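Local coordinates for protein putative metalloprotease II (Bacteroides fragilis, PDB 4ON1) that is probably a zinc-dependent metalloendopeptidase, an extracellular relative of fragilysin that hydrolyses peptide bonds within proteins, at residues L340-M352 against V360-M373. Residues are numbered along the deposited sequence; the frame is centred on the assembly and turned at random.
With ZN (zinc ion), chain C.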
loop_
_atom_site.group_PDB
_atom_site.type_symbol
_atom_site.label_atom_id
_atom_site.label_comp_id
_atom_site.label_asym_id
_atom_site.label_seq_id
_atom_site.Cartn_x
_atom_site.Cartn_y
_atom_site.Cartn_z
ATOM N N LEU A 340 2.331 -2.594 15.296
ATOM C CA LEU A 340 2.051 -3.961 15.735
ATOM C C LEU A 340 3.162 -4.544 16.610
ATOM O O LEU A 340 3.011 -5.636 17.169
ATOM C CB LEU A 340 1.836 -4.869 14.526
ATOM C CG LEU A 340 0.514 -4.684 13.779
ATOM C CD1 LEU A 340 0.597 -5.326 12.403
ATOM C CD2 LEU A 340 -0.625 -5.296 14.574
ATOM N N GLY A 341 4.279 -3.833 16.727
ATOM C CA GLY A 341 5.358 -4.279 17.594
ATOM C C GLY A 341 6.691 -4.591 16.938
ATOM O O GLY A 341 7.682 -4.837 17.635
ATOM N N ALA A 342 6.742 -4.565 15.609
ATOM C CA ALA A 342 7.987 -4.879 14.912
ATOM C C ALA A 342 9.034 -3.785 15.117
ATOM O O ALA A 342 8.722 -2.590 15.137
ATOM C CB ALA A 342 7.729 -5.090 13.419
ATOM N N GLU A 343 10.289 -4.203 15.227
ATOM C CA GLU A 343 11.402 -3.280 15.391
ATOM C C GLU A 343 12.310 -3.329 14.171
ATOM O O GLU A 343 12.183 -4.228 13.340
ATOM C CB GLU A 343 12.188 -3.623 16.659
ATOM C CG GLU A 343 11.748 -2.801 17.858
ATOM C CD GLU A 343 11.911 -3.538 19.162
ATOM O OE1 GLU A 343 12.626 -4.564 19.187
ATOM O OE2 GLU A 343 11.313 -3.092 20.162
ATOM N N HIS A 344 13.204 -2.350 14.044
ATOM C CA HIS A 344 14.146 -2.347 12.931
ATOM C C HIS A 344 15.075 -3.555 13.022
ATOM O O HIS A 344 15.427 -3.987 14.116
ATOM C CB HIS A 344 14.956 -1.045 12.909
ATOM C CG HIS A 344 14.164 0.143 12.450
ATOM N ND1 HIS A 344 14.465 1.430 12.831
ATOM C CD2 HIS A 344 13.063 0.223 11.667
ATOM C CE1 HIS A 344 13.591 2.263 12.284
ATOM N NE2 HIS A 344 12.732 1.554 11.571
ATOM N N VAL A 345 15.479 -4.092 11.872
ATOM C CA VAL A 345 16.400 -5.231 11.829
ATOM C C VAL A 345 17.505 -4.991 10.797
ATOM O O VAL A 345 17.407 -4.064 9.993
ATOM C CB VAL A 345 15.659 -6.544 11.493
ATOM C CG1 VAL A 345 14.615 -6.865 12.546
ATOM C CG2 VAL A 345 15.013 -6.445 10.115
ATOM N N ASP A 346 18.539 -5.833 10.799
ATOM C CA ASP A 346 19.693 -5.617 9.924
ATOM C C ASP A 346 19.623 -6.439 8.641
ATOM O O ASP A 346 20.615 -6.562 7.922
ATOM C CB ASP A 346 21.007 -5.956 10.649
ATOM C CG ASP A 346 21.223 -5.135 11.909
ATOM O OD1 ASP A 346 22.106 -5.514 12.711
ATOM O OD2 ASP A 346 20.510 -4.127 12.111
ATOM N N ASN A 347 18.456 -6.994 8.349
ATOM C CA ASN A 347 18.265 -7.748 7.118
ATOM C C ASN A 347 17.687 -6.838 6.032
ATOM O O ASN A 347 16.551 -6.373 6.149
ATOM C CB ASN A 347 17.347 -8.941 7.387
ATOM C CG ASN A 347 17.177 -9.844 6.184
ATOM O OD1 ASN A 347 17.561 -9.503 5.064
ATOM N ND2 ASN A 347 16.584 -11.011 6.412
ATOM N N GLU A 348 18.447 -6.607 4.965
ATOM C CA GLU A 348 18.044 -5.624 3.956
ATOM C C GLU A 348 16.825 -6.050 3.137
ATOM O O GLU A 348 16.218 -5.228 2.454
ATOM C CB GLU A 348 19.202 -5.306 3.008
ATOM C CG GLU A 348 19.436 -6.353 1.933
ATOM C CD GLU A 348 20.540 -5.953 0.972
ATOM O OE1 GLU A 348 21.318 -5.032 1.312
ATOM O OE2 GLU A 348 20.630 -6.561 -0.119
ATOM N N GLN A 349 16.465 -7.328 3.200
ATOM C CA GLN A 349 15.285 -7.806 2.480
ATOM C C GLN A 349 14.041 -7.651 3.343
ATOM O O GLN A 349 12.910 -7.712 2.856
ATOM C CB GLN A 349 15.453 -9.273 2.077
ATOM C CG GLN A 349 16.151 -9.497 0.742
ATOM C CD GLN A 349 16.313 -10.974 0.412
ATOM O OE1 GLN A 349 16.559 -11.798 1.296
ATOM N NE2 GLN A 349 16.170 -11.315 -0.865
ATOM N N ASP A 350 14.256 -7.433 4.633
ATOM C CA ASP A 350 13.148 -7.324 5.562
ATOM C C ASP A 350 12.439 -5.978 5.439
ATOM O O ASP A 350 13.075 -4.937 5.277
ATOM C CB ASP A 350 13.636 -7.528 6.998
ATOM C CG ASP A 350 12.502 -7.834 7.961
ATOM O OD1 ASP A 350 11.677 -6.923 8.229
ATOM O OD2 ASP A 350 12.441 -8.983 8.452
ATOM N N LEU A 351 11.115 -6.021 5.508
ATOM C CA LEU A 351 10.291 -4.825 5.543
ATOM C C LEU A 351 10.768 -3.830 6.601
ATOM O O LEU A 351 10.702 -2.613 6.404
ATOM C CB LEU A 351 8.839 -5.210 5.817
ATOM C CG LEU A 351 7.913 -4.018 6.043
ATOM C CD1 LEU A 351 7.904 -3.138 4.788
ATOM C CD2 LEU A 351 6.516 -4.497 6.379
ATOM N N MET A 352 11.242 -4.354 7.726
ATOM C CA MET A 352 11.633 -3.522 8.860
ATOM C C MET A 352 13.134 -3.204 8.867
ATOM O O MET A 352 13.708 -2.916 9.920
ATOM C CB MET A 352 11.225 -4.198 10.177
ATOM C CG MET A 352 9.742 -4.553 10.265
ATOM S SD MET A 352 8.701 -3.125 9.896
ATOM C CE MET A 352 9.082 -2.092 11.315
ATOM N N VAL A 360 14.500 -3.939 -0.035
ATOM C CA VAL A 360 13.445 -4.222 0.928
ATOM C C VAL A 360 12.240 -4.874 0.250
ATOM O O VAL A 360 11.826 -4.456 -0.831
ATOM C CB VAL A 360 13.007 -2.926 1.643
ATOM C CG1 VAL A 360 11.719 -3.134 2.441
ATOM C CG2 VAL A 360 14.117 -2.437 2.552
ATOM N N THR A 361 11.705 -5.916 0.885
ATOM C CA THR A 361 10.492 -6.587 0.421
ATOM C C THR A 361 9.410 -6.365 1.466
ATOM O O THR A 361 9.726 -6.102 2.629
ATOM C CB THR A 361 10.707 -8.101 0.211
ATOM O OG1 THR A 361 10.878 -8.740 1.484
ATOM C CG2 THR A 361 11.925 -8.363 -0.667
ATOM N N PRO A 362 8.130 -6.464 1.069
ATOM C CA PRO A 362 7.068 -6.212 2.053
ATOM C C PRO A 362 6.778 -7.425 2.929
ATOM O O PRO A 362 5.616 -7.794 3.113
ATOM C CB PRO A 362 5.862 -5.865 1.177
ATOM C CG PRO A 362 6.091 -6.654 -0.074
ATOM C CD PRO A 362 7.590 -6.656 -0.290
ATOM N N ASN A 363 7.832 -8.011 3.489
ATOM C CA ASN A 363 7.721 -9.227 4.281
ATOM C C ASN A 363 8.431 -9.085 5.614
ATOM O O ASN A 363 9.533 -8.540 5.678
ATOM C CB ASN A 363 8.313 -10.428 3.532
ATOM C CG ASN A 363 7.645 -10.673 2.193
ATOM O OD1 ASN A 363 8.042 -10.106 1.168
ATOM N ND2 ASN A 363 6.632 -11.527 2.192
ATOM N N HIS A 364 7.790 -9.559 6.678
ATOM C CA HIS A 364 8.457 -9.697 7.966
ATOM C C HIS A 364 9.226 -11.012 7.972
ATOM O O HIS A 364 8.632 -12.087 8.064
ATOM C CB HIS A 364 7.450 -9.655 9.123
ATOM C CG HIS A 364 6.799 -8.321 9.303
ATOM N ND1 HIS A 364 7.444 -7.248 9.884
ATOM C CD2 HIS A 364 5.558 -7.883 8.978
ATOM C CE1 HIS A 364 6.629 -6.208 9.907
ATOM N NE2 HIS A 364 5.478 -6.565 9.363
ATOM N N LEU A 365 10.549 -10.917 7.892
ATOM C CA LEU A 365 11.393 -12.098 7.809
ATOM C C LEU A 365 12.050 -12.394 9.154
ATOM O O LEU A 365 12.710 -13.417 9.327
ATOM C CB LEU A 365 12.459 -11.911 6.732
ATOM C CG LEU A 365 11.963 -11.475 5.349
ATOM C CD1 LEU A 365 13.153 -11.197 4.420
ATOM C CD2 LEU A 365 11.016 -12.510 4.737
ATOM N N SER A 366 11.874 -11.487 10.105
ATOM C CA SER A 366 12.468 -11.655 11.426
ATOM C C SER A 366 11.550 -12.445 12.360
ATOM O O SER A 366 10.434 -12.014 12.657
ATOM C CB SER A 366 12.785 -10.287 12.037
ATOM O OG SER A 366 12.855 -10.379 13.449
ATOM N N ALA A 367 12.023 -13.603 12.817
ATOM C CA ALA A 367 11.253 -14.406 13.763
ATOM C C ALA A 367 10.961 -13.614 15.036
ATOM O O ALA A 367 9.877 -13.715 15.614
ATOM C CB ALA A 367 11.995 -15.692 14.099
ATOM N N ASP A 368 11.929 -12.810 15.460
ATOM C CA ASP A 368 11.751 -11.983 16.646
ATOM C C ASP A 368 10.667 -10.934 16.485
ATOM O O ASP A 368 9.942 -10.649 17.438
ATOM C CB ASP A 368 13.061 -11.297 17.030
ATOM C CG ASP A 368 13.517 -11.688 18.415
ATOM O OD1 ASP A 368 13.036 -11.067 19.390
ATOM O OD2 ASP A 368 14.332 -12.630 18.525
ATOM N N ASN A 369 10.556 -10.354 15.293
ATOM C CA ASN A 369 9.466 -9.418 15.042
ATOM C C ASN A 369 8.110 -10.141 15.044
ATOM O O ASN A 369 7.122 -9.598 15.535
ATOM C CB ASN A 369 9.677 -8.676 13.724
ATOM C CG ASN A 369 10.560 -7.446 13.879
ATOM O OD1 ASN A 369 10.761 -6.943 14.986
ATOM N ND2 ASN A 369 11.096 -6.957 12.761
ATOM N N TRP A 370 8.066 -11.369 14.528
ATOM C CA TRP A 370 6.849 -12.180 14.626
ATOM C C TRP A 370 6.445 -12.379 16.083
ATOM O O TRP A 370 5.274 -12.231 16.445
ATOM C CB TRP A 370 7.035 -13.550 13.990
ATOM C CG TRP A 370 6.960 -13.598 12.508
ATOM C CD1 TRP A 370 7.452 -12.686 11.622
ATOM C CD2 TRP A 370 6.367 -14.641 11.730
ATOM N NE1 TRP A 370 7.200 -13.099 10.334
ATOM C CE2 TRP A 370 6.531 -14.293 10.375
ATOM C CE3 TRP A 370 5.706 -15.830 12.049
ATOM C CZ2 TRP A 370 6.058 -15.096 9.339
ATOM C CZ3 TRP A 370 5.239 -16.628 11.020
ATOM C CH2 TRP A 370 5.418 -16.257 9.683
ATOM N N VAL A 371 7.422 -12.729 16.913
ATOM C CA VAL A 371 7.163 -12.917 18.333
ATOM C C VAL A 371 6.610 -11.623 18.918
ATOM O O VAL A 371 5.560 -11.628 19.565
ATOM C CB VAL A 371 8.427 -13.335 19.096
ATOM C CG1 VAL A 371 8.222 -13.213 20.607
ATOM C CG2 VAL A 371 8.848 -14.751 18.709
ATOM N N ARG A 372 7.295 -10.514 18.644
ATOM C CA ARG A 372 6.875 -9.205 19.148
ATOM C C ARG A 372 5.459 -8.858 18.722
ATOM O O ARG A 372 4.683 -8.324 19.515
ATOM C CB ARG A 372 7.839 -8.109 18.682
ATOM C CG ARG A 372 9.203 -8.173 19.371
ATOM C CD ARG A 372 10.236 -7.251 18.728
ATOM N NE ARG A 372 11.556 -7.440 19.329
ATOM C CZ ARG A 372 12.681 -7.631 18.642
ATOM N NH1 ARG A 372 12.664 -7.614 17.314
ATOM N NH2 ARG A 372 13.829 -7.803 19.285
ATOM N N MET A 373 5.131 -9.149 17.465
ATOM C CA MET A 373 3.813 -8.825 16.938
ATOM C C MET A 373 2.727 -9.744 17.505
ATOM O O MET A 373 1.633 -9.290 17.829
ATOM C CB MET A 373 3.814 -8.887 15.411
ATOM C CG MET A 373 4.593 -7.745 14.769
ATOM S SD MET A 373 4.690 -7.855 12.976
ATOM C CE MET A 373 5.783 -9.248 12.760
HETATM ZN ZN ZN C . 10.933 2.158 10.995
HETATM O O HOH W 1 15.810 -13.063 8.921
HETATM O O HOH W 2 10.228 -7.858 10.536
#
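With CG beside its backbone N (chi1 -85°), Asn369 turns its amide to the backbone of Glu343, while Asp350, whose CG lies opposite its own N (chi1 -163°), swings its carboxylate toward Leu365. Asparagine suits the first place because it both accepts and donates: OD1 takes Glu343 N at 2.8 Å in a nearly straight bond, and ND2 returns a bond to Glu343 O in that carbonyl's plane. Arg372 NH1 reaches OD1 from the opposite face; with the ND2 bond, these two donors set how the amide is turned. Glu343 OE1 lies over the centre of the Arg372 guanidinium, 3.1 Å from NE, and Asp368 OD1 stands over the opposite face, nearer its rim; both pairings are of charges alone. Gly341, at phi 118°, ends helix 331-340 in a Schellman motif; lacking a CB, it avoids the preceding carbonyl oxygen and nearby Arg372 O. Asp350 suits its place because its two oxygens serve separate backbone N-H groups: OD2 receives Leu365 N at 2.8 Å from above the carboxylate plane, and OD1 accepts Met352 N in an Asx turn. A water is bound by Asp350 OD1, His364 ND1 and Asn369 ND2. Threonine fits at Thr361 because hydroxyl and backbone N both reach Gln349 O, OG1 at 2.7 Å; Leu351 N binds Asn363 O. Against the buried His364 ring, Leu351 CD2 makes an off-centre CH-pi contact, and Met352 CG comes to its edge, 3.5 Å from CE1. Unbranched at CB, Met352 also packs against His334 and His338, beneath the metal. His344 binds zinc through NE2 at 2.0 Å, with His334, His338 and Asp176, a site consistent with a latent metzincin, marked by the HExxHxxGxxH zinc motif and a Met-turn methionine, the place Met352 appears to fill.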